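MTH169 (Methanobacterium thermoautotrophicum, PDB 1GTD) is a small alpha/beta protein of the PurS family that assembles into a tetramer. Local coordinates at residues B[2-15]-B[68-82]. Numbering follows the deposited sequence.
Sequences KFMVEVRIRLKKGM and CNPVIHDYDVSINEM
With CG opposite its carbonyl carbon (chi1 -71°), Phe-3 lays its ring alongside Glu-81, whose CG shares that placement (chi1 -65°) on an extended chain; CE2 of Phe-3 lies 3.2 Å from CG of Glu-81. Farther along the same face, CD2 of Phe-3 meets the CG2 branch of Ile-79 at 3.6 Å, and Val-7 and Val-77 stand side by side. Ile-9 turns its CG2 methyl toward Cys-68 and the imidazole of His-73, 3.6 Å from CB of Cys-68. Helix 59-67 covers the middle of this apolar face: Cys-63 touches Val-7 and Tyr-75, and Leu-67 touches Ile-9. The Tyr-75 ring extends out from strand 3-11 toward that helix, where its hydroxyl is hydrogen-bonded to Gln-64.

The other face is more polar. OG of Ser-78 sits 3.2 Å from CB of Glu-6 and makes a weak hydrogen bond to OE1 of Glu-6. Where the side chains of the Leu-11/His-73 pair diverge, CD2 of Leu-11 packs 3.6 Å from CG1 of Ile-72, and one water bridges O of Leu-11 and OD2 of Asp-74.

Between the faces, paired backbone bonds join Met-4 with Asn-80, Glu-6 with Ser-78, Arg-8 with Asp-76 and Arg-10 with Asp-74. Lys-12 N continues the pattern to O of Ile-72 (2.7 Å). The N-to-C directions of strands 3-11 and 73-81 lie 160° apart, close to antiparallel. Strand 3-11 also bonds to strand 37-47 along its other edge, making it the central strand of a three-stranded antiparallel sheet within this chain, with helix 59-67 packed on one face, an arrangement characteristic of the PurS fold.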
ATOM      1  N   LYS B   2     -11.477  24.913   8.311  1.00 34.98           N
ATOM      2  CA  LYS B   2     -10.815  26.232   8.066  1.00 35.27           C
ATOM      3  C   LYS B   2      -9.786  26.097   6.938  1.00 34.86           C
ATOM      4  O   LYS B   2      -9.856  26.813   5.941  1.00 34.99           O
ATOM      5  CB  LYS B   2     -10.123  26.727   9.345  1.00 34.89           C
ATOM      6  CG  LYS B   2      -9.903  28.234   9.420  1.00 36.06           C
ATOM      7  CD  LYS B   2      -8.918  28.574  10.546  1.00 37.36           C
ATOM      8  CE  LYS B   2      -8.752  30.080  10.761  1.00 36.53           C
ATOM      9  NZ  LYS B   2      -9.857  30.665  11.570  1.00 36.68           N
ATOM     10  N   PHE B   3      -8.840  25.173   7.094  1.00 34.56           N
ATOM     11  CA  PHE B   3      -7.807  24.958   6.082  1.00 34.95           C
ATOM     12  C   PHE B   3      -7.872  23.593   5.422  1.00 34.45           C
ATOM     13  O   PHE B   3      -7.866  22.565   6.093  1.00 35.08           O
ATOM     14  CB  PHE B   3      -6.405  25.138   6.676  1.00 34.67           C
ATOM     15  CG  PHE B   3      -6.061  26.558   7.005  1.00 34.95           C
ATOM     16  CD1 PHE B   3      -6.359  27.090   8.254  1.00 35.22           C
ATOM     17  CD2 PHE B   3      -5.450  27.374   6.054  1.00 34.96           C
ATOM     18  CE1 PHE B   3      -6.052  28.414   8.553  1.00 35.60           C
ATOM     19  CE2 PHE B   3      -5.140  28.702   6.347  1.00 35.39           C
ATOM     20  CZ  PHE B   3      -5.441  29.222   7.596  1.00 35.03           C
HETATM   21  N   MSE B   4      -7.915  23.597   4.099  1.00 35.75           N
HETATM   22  CA  MSE B   4      -7.961  22.374   3.312  1.00 37.47           C
HETATM   23  C   MSE B   4      -6.522  22.053   2.884  1.00 33.94           C
HETATM   24  O   MSE B   4      -5.917  22.786   2.095  1.00 31.27           O
HETATM   25  CB  MSE B   4      -8.860  22.605   2.105  1.00 45.46           C
HETATM   26  CG  MSE B   4      -9.285  21.363   1.374  1.00 57.14           C
HETATM   27 SE   MSE B   4     -11.026  21.590   0.504  1.00 78.34          SE
HETATM   28  CE  MSE B   4     -10.437  22.414  -1.169  1.00 69.96           C
ATOM     29  N   VAL B   5      -5.976  20.960   3.412  1.00 29.67           N
ATOM     30  CA  VAL B   5      -4.601  20.571   3.118  1.00 26.34           C
ATOM     31  C   VAL B   5      -4.469  19.382   2.172  1.00 25.89           C
ATOM     32  O   VAL B   5      -5.236  18.429   2.253  1.00 25.31           O
ATOM     33  CB  VAL B   5      -3.841  20.216   4.423  1.00 25.19           C
ATOM     34  CG1 VAL B   5      -2.352  20.030   4.137  1.00 22.92           C
ATOM     35  CG2 VAL B   5      -4.073  21.291   5.475  1.00 22.37           C
ATOM     36  N   GLU B   6      -3.489  19.450   1.274  1.00 25.32           N
ATOM     37  CA  GLU B   6      -3.227  18.351   0.348  1.00 24.60           C
ATOM     38  C   GLU B   6      -1.729  18.084   0.253  1.00 22.67           C
ATOM     39  O   GLU B   6      -0.956  18.966  -0.135  1.00 21.66           O
ATOM     40  CB  GLU B   6      -3.754  18.642  -1.056  1.00 25.90           C
ATOM     41  CG  GLU B   6      -3.394  17.516  -2.034  1.00 28.80           C
ATOM     42  CD  GLU B   6      -3.884  17.752  -3.450  1.00 31.29           C
ATOM     43  OE1 GLU B   6      -3.535  18.800  -4.040  1.00 35.19           O
ATOM     44  OE2 GLU B   6      -4.610  16.880  -3.980  1.00 31.53           O
ATOM     45  N   VAL B   7      -1.324  16.866   0.609  1.00 20.17           N
ATOM     46  CA  VAL B   7       0.085  16.483   0.550  1.00 17.87           C
ATOM     47  C   VAL B   7       0.288  15.394  -0.499  1.00 18.36           C
ATOM     48  O   VAL B   7      -0.287  14.306  -0.402  1.00 17.73           O
ATOM     49  CB  VAL B   7       0.591  15.956   1.903  1.00 14.20           C
ATOM     50  CG1 VAL B   7       2.082  15.712   1.834  1.00 14.01           C
ATOM     51  CG2 VAL B   7       0.286  16.951   2.992  1.00 15.73           C
ATOM     52  N   ARG B   8       1.094  15.700  -1.512  1.00 20.26           N
ATOM     53  CA  ARG B   8       1.379  14.743  -2.578  1.00 21.36           C
ATOM     54  C   ARG B   8       2.778  14.195  -2.349  1.00 21.50           C
ATOM     55  O   ARG B   8       3.730  14.952  -2.185  1.00 23.40           O
ATOM     56  CB  ARG B   8       1.259  15.428  -3.934  1.00 21.18           C
ATOM     57  CG  ARG B   8      -0.093  16.112  -4.113  1.00 22.74           C
ATOM     58  CD  ARG B   8      -0.235  16.726  -5.483  1.00 26.17           C
ATOM     59  NE  ARG B   8      -0.300  15.700  -6.520  1.00 31.65           N
ATOM     60  CZ  ARG B   8      -1.419  15.306  -7.126  1.00 32.98           C
ATOM     61  NH1 ARG B   8      -2.589  15.857  -6.802  1.00 32.80           N
ATOM     62  NH2 ARG B   8      -1.369  14.355  -8.058  1.00 31.98           N
ATOM     63  N   ILE B   9       2.893  12.871  -2.317  1.00 21.89           N
ATOM     64  CA  ILE B   9       4.165  12.209  -2.056  1.00 20.59           C
ATOM     65  C   ILE B   9       4.598  11.268  -3.178  1.00 21.47           C
ATOM     66  O   ILE B   9       3.846  10.390  -3.589  1.00 19.88           O
ATOM     67  CB  ILE B   9       4.063  11.432  -0.741  1.00 20.26           C
ATOM     68  CG1 ILE B   9       3.500  12.362   0.333  1.00 21.97           C
ATOM     69  CG2 ILE B   9       5.424  10.936  -0.303  1.00 20.06           C
ATOM     70  CD1 ILE B   9       3.153  11.692   1.639  1.00 21.96           C
ATOM     71  N   ARG B  10       5.823  11.449  -3.666  1.00 24.13           N
ATOM     72  CA  ARG B  10       6.336  10.605  -4.741  1.00 24.84           C
ATOM     73  C   ARG B  10       7.846  10.376  -4.619  1.00 24.03           C
ATOM     74  O   ARG B  10       8.610  11.306  -4.371  1.00 24.69           O
ATOM     75  CB  ARG B  10       5.996  11.236  -6.089  1.00 27.23           C
ATOM     76  CG  ARG B  10       6.337  10.369  -7.284  1.00 33.55           C
ATOM     77  CD  ARG B  10       5.821  11.001  -8.559  1.00 37.55           C
ATOM     78  NE  ARG B  10       6.318  12.366  -8.711  1.00 43.54           N
ATOM     79  CZ  ARG B  10       5.966  13.188  -9.698  1.00 45.41           C
ATOM     80  NH1 ARG B  10       5.107  12.783 -10.630  1.00 44.90           N
ATOM     81  NH2 ARG B  10       6.474  14.414  -9.753  1.00 46.95           N
ATOM     82  N   LEU B  11       8.272   9.128  -4.789  1.00 22.53           N
ATOM     83  CA  LEU B  11       9.688   8.780  -4.687  1.00 19.94           C
ATOM     84  C   LEU B  11      10.521   9.557  -5.687  1.00 18.85           C
ATOM     85  O   LEU B  11      10.059   9.865  -6.783  1.00 17.52           O
ATOM     86  CB  LEU B  11       9.885   7.277  -4.900  1.00 19.14           C
ATOM     87  CG  LEU B  11       9.479   6.407  -3.706  1.00 16.60           C
ATOM     88  CD1 LEU B  11       9.286   4.971  -4.133  1.00 16.91           C
ATOM     89  CD2 LEU B  11      10.538   6.513  -2.637  1.00 18.02           C
ATOM     90  N   LYS B  12      11.749   9.881  -5.296  1.00 18.92           N
ATOM     91  CA  LYS B  12      12.640  10.641  -6.160  1.00 17.81           C
ATOM     92  C   LYS B  12      13.014   9.831  -7.389  1.00 19.25           C
ATOM     93  O   LYS B  12      13.046   8.602  -7.345  1.00 16.30           O
ATOM     94  CB  LYS B  12      13.896  11.027  -5.399  1.00 16.60           C
ATOM     95  CG  LYS B  12      13.605  11.703  -4.100  1.00 15.02           C
ATOM     96  CD  LYS B  12      14.866  12.273  -3.501  1.00 15.28           C
ATOM     97  CE  LYS B  12      14.521  13.121  -2.291  1.00 14.49           C
ATOM     98  NZ  LYS B  12      15.730  13.825  -1.795  1.00 17.90           N
ATOM     99  N   LYS B  13      13.291  10.530  -8.487  1.00 22.21           N
ATOM    100  CA  LYS B  13      13.660   9.886  -9.744  1.00 24.24           C
ATOM    101  C   LYS B  13      14.852   8.946  -9.575  1.00 24.78           C
ATOM    102  O   LYS B  13      15.847   9.293  -8.935  1.00 25.45           O
ATOM    103  CB  LYS B  13      13.987  10.950 -10.793  1.00 26.58           C
ATOM    104  CG  LYS B  13      12.787  11.758 -11.273  1.00 29.72           C
ATOM    105  CD  LYS B  13      12.487  11.498 -12.763  1.00 33.40           C
ATOM    106  CE  LYS B  13      12.085  10.036 -13.027  1.00 36.28           C
ATOM    107  NZ  LYS B  13      11.788   9.755 -14.468  1.00 36.24           N
ATOM    108  N   GLY B  14      14.744   7.752 -10.149  1.00 24.34           N
ATOM    109  CA  GLY B  14      15.822   6.786 -10.049  1.00 24.82           C
ATOM    110  C   GLY B  14      15.569   5.744  -8.982  1.00 25.12           C
ATOM    111  O   GLY B  14      16.083   4.626  -9.054  1.00 24.98           O
HETATM  112  N   MSE B  15      14.778   6.128  -7.985  1.00 26.80           N
HETATM  113  CA  MSE B  15      14.413   5.255  -6.875  1.00 27.29           C
HETATM  114  C   MSE B  15      13.503   4.170  -7.406  1.00 26.50           C
HETATM  115  O   MSE B  15      12.646   4.444  -8.245  1.00 26.31           O
HETATM  116  CB  MSE B  15      13.634   6.037  -5.818  1.00 30.05           C
HETATM  117  CG  MSE B  15      14.368   7.205  -5.216  1.00 36.24           C
HETATM  118 SE   MSE B  15      15.767   6.624  -4.040  1.00 47.00          SE
HETATM  119  CE  MSE B  15      16.587   8.337  -3.665  1.00 42.78           C
ATOM    120  N   CYS B  68       6.161  10.874   5.067  1.00 31.71           N
ATOM    121  CA  CYS B  68       7.153  10.350   4.132  1.00 30.29           C
ATOM    122  C   CYS B  68       8.555  10.289   4.702  1.00 27.76           C
ATOM    123  O   CYS B  68       8.779  10.574   5.876  1.00 27.62           O
ATOM    124  CB  CYS B  68       7.175  11.204   2.859  1.00 33.41           C
ATOM    125  SG  CYS B  68       7.914  12.859   3.039  1.00 37.54           S
ATOM    126  N   ASN B  69       9.497   9.892   3.857  1.00 25.27           N
ATOM    127  CA  ASN B  69      10.902   9.829   4.239  1.00 23.04           C
ATOM    128  C   ASN B  69      11.591  10.706   3.213  1.00 20.80           C
ATOM    129  O   ASN B  69      11.803  10.289   2.085  1.00 20.97           O
ATOM    130  CB  ASN B  69      11.433   8.391   4.166  1.00 23.19           C
ATOM    131  CG  ASN B  69      12.944   8.308   4.362  1.00 24.28           C
ATOM    132  OD1 ASN B  69      13.483   7.249   4.693  1.00 25.47           O
ATOM    133  ND2 ASN B  69      13.635   9.422   4.144  1.00 25.67           N
ATOM    134  N   PRO B  70      11.948  11.939   3.595  1.00 21.42           N
ATOM    135  CA  PRO B  70      12.615  12.901   2.705  1.00 21.38           C
ATOM    136  C   PRO B  70      13.833  12.385   1.940  1.00 21.41           C
ATOM    137  O   PRO B  70      14.119  12.858   0.848  1.00 22.19           O
ATOM    138  CB  PRO B  70      12.971  14.055   3.645  1.00 19.79           C
ATOM    139  CG  PRO B  70      13.189  13.366   4.946  1.00 21.84           C
ATOM    140  CD  PRO B  70      12.001  12.412   4.990  1.00 21.98           C
ATOM    141  N   VAL B  71      14.551  11.428   2.511  1.00 20.73           N
ATOM    142  CA  VAL B  71      15.721  10.893   1.841  1.00 21.64           C
ATOM    143  C   VAL B  71      15.351  10.261   0.499  1.00 21.93           C
ATOM    144  O   VAL B  71      16.160  10.247  -0.438  1.00 21.28           O
ATOM    145  CB  VAL B  71      16.433   9.817   2.720  1.00 23.30           C
ATOM    146  CG1 VAL B  71      17.476   9.065   1.883  1.00 23.62           C
ATOM    147  CG2 VAL B  71      17.097  10.476   3.925  1.00 21.02           C
ATOM    148  N   ILE B  72      14.127   9.748   0.410  1.00 21.44           N
ATOM    149  CA  ILE B  72      13.661   9.087  -0.808  1.00 20.90           C
ATOM    150  C   ILE B  72      12.418   9.686  -1.476  1.00 20.55           C
ATOM    151  O   ILE B  72      12.211   9.487  -2.679  1.00 21.04           O
ATOM    152  CB  ILE B  72      13.392   7.577  -0.543  1.00 20.90           C
ATOM    153  CG1 ILE B  72      12.226   7.409   0.434  1.00 21.52           C
ATOM    154  CG2 ILE B  72      14.625   6.925   0.073  1.00 21.18           C
ATOM    155  CD1 ILE B  72      11.952   5.969   0.799  1.00 20.76           C
ATOM    156  N   HIS B  73      11.589  10.408  -0.718  1.00 19.98           N
ATOM    157  CA  HIS B  73      10.370  11.008  -1.290  1.00 20.47           C
ATOM    158  C   HIS B  73      10.456  12.499  -1.592  1.00 20.30           C
ATOM    159  O   HIS B  73      11.106  13.254  -0.877  1.00 20.03           O
ATOM    160  CB  HIS B  73       9.157  10.836  -0.360  1.00 18.61           C
ATOM    161  CG  HIS B  73       8.816   9.417  -0.054  1.00 20.03           C
ATOM    162  ND1 HIS B  73       9.169   8.806   1.130  1.00 20.72           N
ATOM    163  CD2 HIS B  73       8.160   8.483  -0.780  1.00 20.14           C
ATOM    164  CE1 HIS B  73       8.743   7.556   1.119  1.00 20.54           C
ATOM    165  NE2 HIS B  73       8.128   7.335  -0.029  1.00 19.90           N
ATOM    166  N   ASP B  74       9.789  12.902  -2.666  1.00 20.99           N
ATOM    167  CA  ASP B  74       9.673  14.307  -3.051  1.00 21.08           C
ATOM    168  C   ASP B  74       8.215  14.548  -2.666  1.00 23.16           C
ATOM    169  O   ASP B  74       7.359  13.710  -2.972  1.00 24.02           O
ATOM    170  CB  ASP B  74       9.791  14.510  -4.573  1.00 19.19           C
ATOM    171  CG  ASP B  74      11.229  14.580  -5.068  1.00 16.72           C
ATOM    172  OD1 ASP B  74      12.098  15.118  -4.349  1.00 15.21           O
ATOM    173  OD2 ASP B  74      11.479  14.117  -6.205  1.00 17.53           O
ATOM    174  N   TYR B  75       7.912  15.651  -1.990  1.00 24.89           N
ATOM    175  CA  TYR B  75       6.522  15.892  -1.647  1.00 25.73           C
ATOM    176  C   TYR B  75       6.068  17.312  -1.924  1.00 26.21           C
ATOM    177  O   TYR B  75       6.882  18.221  -2.047  1.00 27.48           O
ATOM    178  CB  TYR B  75       6.252  15.500  -0.196  1.00 27.71           C
ATOM    179  CG  TYR B  75       7.071  16.227   0.839  1.00 30.18           C
ATOM    180  CD1 TYR B  75       6.494  17.212   1.644  1.00 31.63           C
ATOM    181  CD2 TYR B  75       8.417  15.916   1.033  1.00 30.93           C
ATOM    182  CE1 TYR B  75       7.236  17.871   2.622  1.00 33.27           C
ATOM    183  CE2 TYR B  75       9.173  16.569   2.005  1.00 33.24           C
ATOM    184  CZ  TYR B  75       8.574  17.544   2.797  1.00 33.81           C
ATOM    185  OH  TYR B  75       9.310  18.183   3.766  1.00 33.08           O
ATOM    186  N   ASP B  76       4.756  17.473  -2.065  1.00 27.20           N
ATOM    187  CA  ASP B  76       4.118  18.759  -2.335  1.00 27.54           C
ATOM    188  C   ASP B  76       3.069  19.009  -1.275  1.00 27.64           C
ATOM    189  O   ASP B  76       2.368  18.089  -0.850  1.00 28.27           O
ATOM    190  CB  ASP B  76       3.408  18.739  -3.688  1.00 27.45           C
ATOM    191  CG  ASP B  76       4.310  19.107  -4.820  1.00 29.21           C
ATOM    192  OD1 ASP B  76       4.387  20.314  -5.130  1.00 30.20           O
ATOM    193  OD2 ASP B  76       4.947  18.197  -5.396  1.00 31.73           O
ATOM    194  N   VAL B  77       2.951  20.257  -0.853  1.00 27.28           N
ATOM    195  CA  VAL B  77       1.948  20.612   0.128  1.00 26.26           C
ATOM    196  C   VAL B  77       1.209  21.838  -0.375  1.00 26.77           C
ATOM    197  O   VAL B  77       1.826  22.861  -0.698  1.00 27.09           O
ATOM    198  CB  VAL B  77       2.569  20.917   1.503  1.00 25.39           C
ATOM    199  CG1 VAL B  77       1.468  21.305   2.489  1.00 24.48           C
ATOM    200  CG2 VAL B  77       3.315  19.699   2.016  1.00 24.21           C
ATOM    201  N   SER B  78      -0.110  21.719  -0.479  1.00 25.87           N
ATOM    202  CA  SER B  78      -0.942  22.829  -0.922  1.00 25.41           C
ATOM    203  C   SER B  78      -1.951  23.101   0.180  1.00 24.64           C
ATOM    204  O   SER B  78      -2.583  22.185   0.699  1.00 25.09           O
ATOM    205  CB  SER B  78      -1.668  22.485  -2.231  1.00 25.84           C
ATOM    206  OG  SER B  78      -2.641  21.472  -2.035  1.00 27.80           O
ATOM    207  N   ILE B  79      -2.088  24.365   0.552  1.00 25.15           N
ATOM    208  CA  ILE B  79      -3.021  24.735   1.600  1.00 25.89           C
ATOM    209  C   ILE B  79      -4.020  25.742   1.041  1.00 26.96           C
ATOM    210  O   ILE B  79      -3.652  26.819   0.587  1.00 26.07           O
ATOM    211  CB  ILE B  79      -2.261  25.315   2.815  1.00 25.07           C
ATOM    212  CG1 ILE B  79      -1.129  24.353   3.195  1.00 24.34           C
ATOM    213  CG2 ILE B  79      -3.199  25.484   3.997  1.00 23.68           C
ATOM    214  CD1 ILE B  79      -0.117  24.926   4.141  1.00 23.24           C
ATOM    215  N   ASN B  80      -5.288  25.355   1.053  1.00 29.71           N
ATOM    216  CA  ASN B  80      -6.360  26.192   0.551  1.00 34.62           C
ATOM    217  C   ASN B  80      -7.230  26.621   1.735  1.00 36.86           C
ATOM    218  O   ASN B  80      -7.695  25.781   2.501  1.00 36.33           O
ATOM    219  CB  ASN B  80      -7.202  25.389  -0.451  1.00 37.10           C
ATOM    220  CG  ASN B  80      -6.349  24.634  -1.473  1.00 40.68           C
ATOM    221  OD1 ASN B  80      -5.804  25.235  -2.401  1.00 44.14           O
ATOM    222  ND2 ASN B  80      -6.223  23.314  -1.299  1.00 40.79           N
ATOM    223  N   GLU B  81      -7.440  27.922   1.895  1.00 40.48           N
ATOM    224  CA  GLU B  81      -8.271  28.417   2.990  1.00 45.37           C
ATOM    225  C   GLU B  81      -9.753  28.265   2.650  1.00 47.96           C
ATOM    226  O   GLU B  81     -10.202  28.720   1.603  1.00 48.01           O
ATOM    227  CB  GLU B  81      -7.947  29.884   3.282  1.00 45.80           C
ATOM    228  CG  GLU B  81      -6.528  30.088   3.798  1.00 48.54           C
ATOM    229  CD  GLU B  81      -6.228  31.519   4.218  1.00 50.04           C
ATOM    230  OE1 GLU B  81      -7.048  32.111   4.961  1.00 50.95           O
ATOM    231  OE2 GLU B  81      -5.160  32.043   3.818  1.00 49.79           O
HETATM  232  N   MSE B  82     -10.502  27.612   3.534  1.00 52.29           N
HETATM  233  CA  MSE B  82     -11.927  27.387   3.329  1.00 55.99           C
HETATM  234  C   MSE B  82     -12.752  28.460   4.023  1.00 56.33           C
HETATM  235  O   MSE B  82     -12.218  29.269   4.777  1.00 56.86           O
HETATM  236  CB  MSE B  82     -12.317  26.011   3.865  1.00 60.15           C
HETATM  237  CG  MSE B  82     -11.694  24.855   3.097  1.00 66.41           C
HETATM  238 SE   MSE B  82     -11.826  23.148   4.036  1.00 77.36          SE
HETATM  239  CE  MSE B  82     -13.640  22.661   3.536  1.00 72.71           C
TER
HETATM  240  O   HOH W   1       9.582  12.815  -7.395  1.00 25.35           O
HETATM  241  O   HOH W   2      13.626  13.235  -8.220  1.00 19.63           O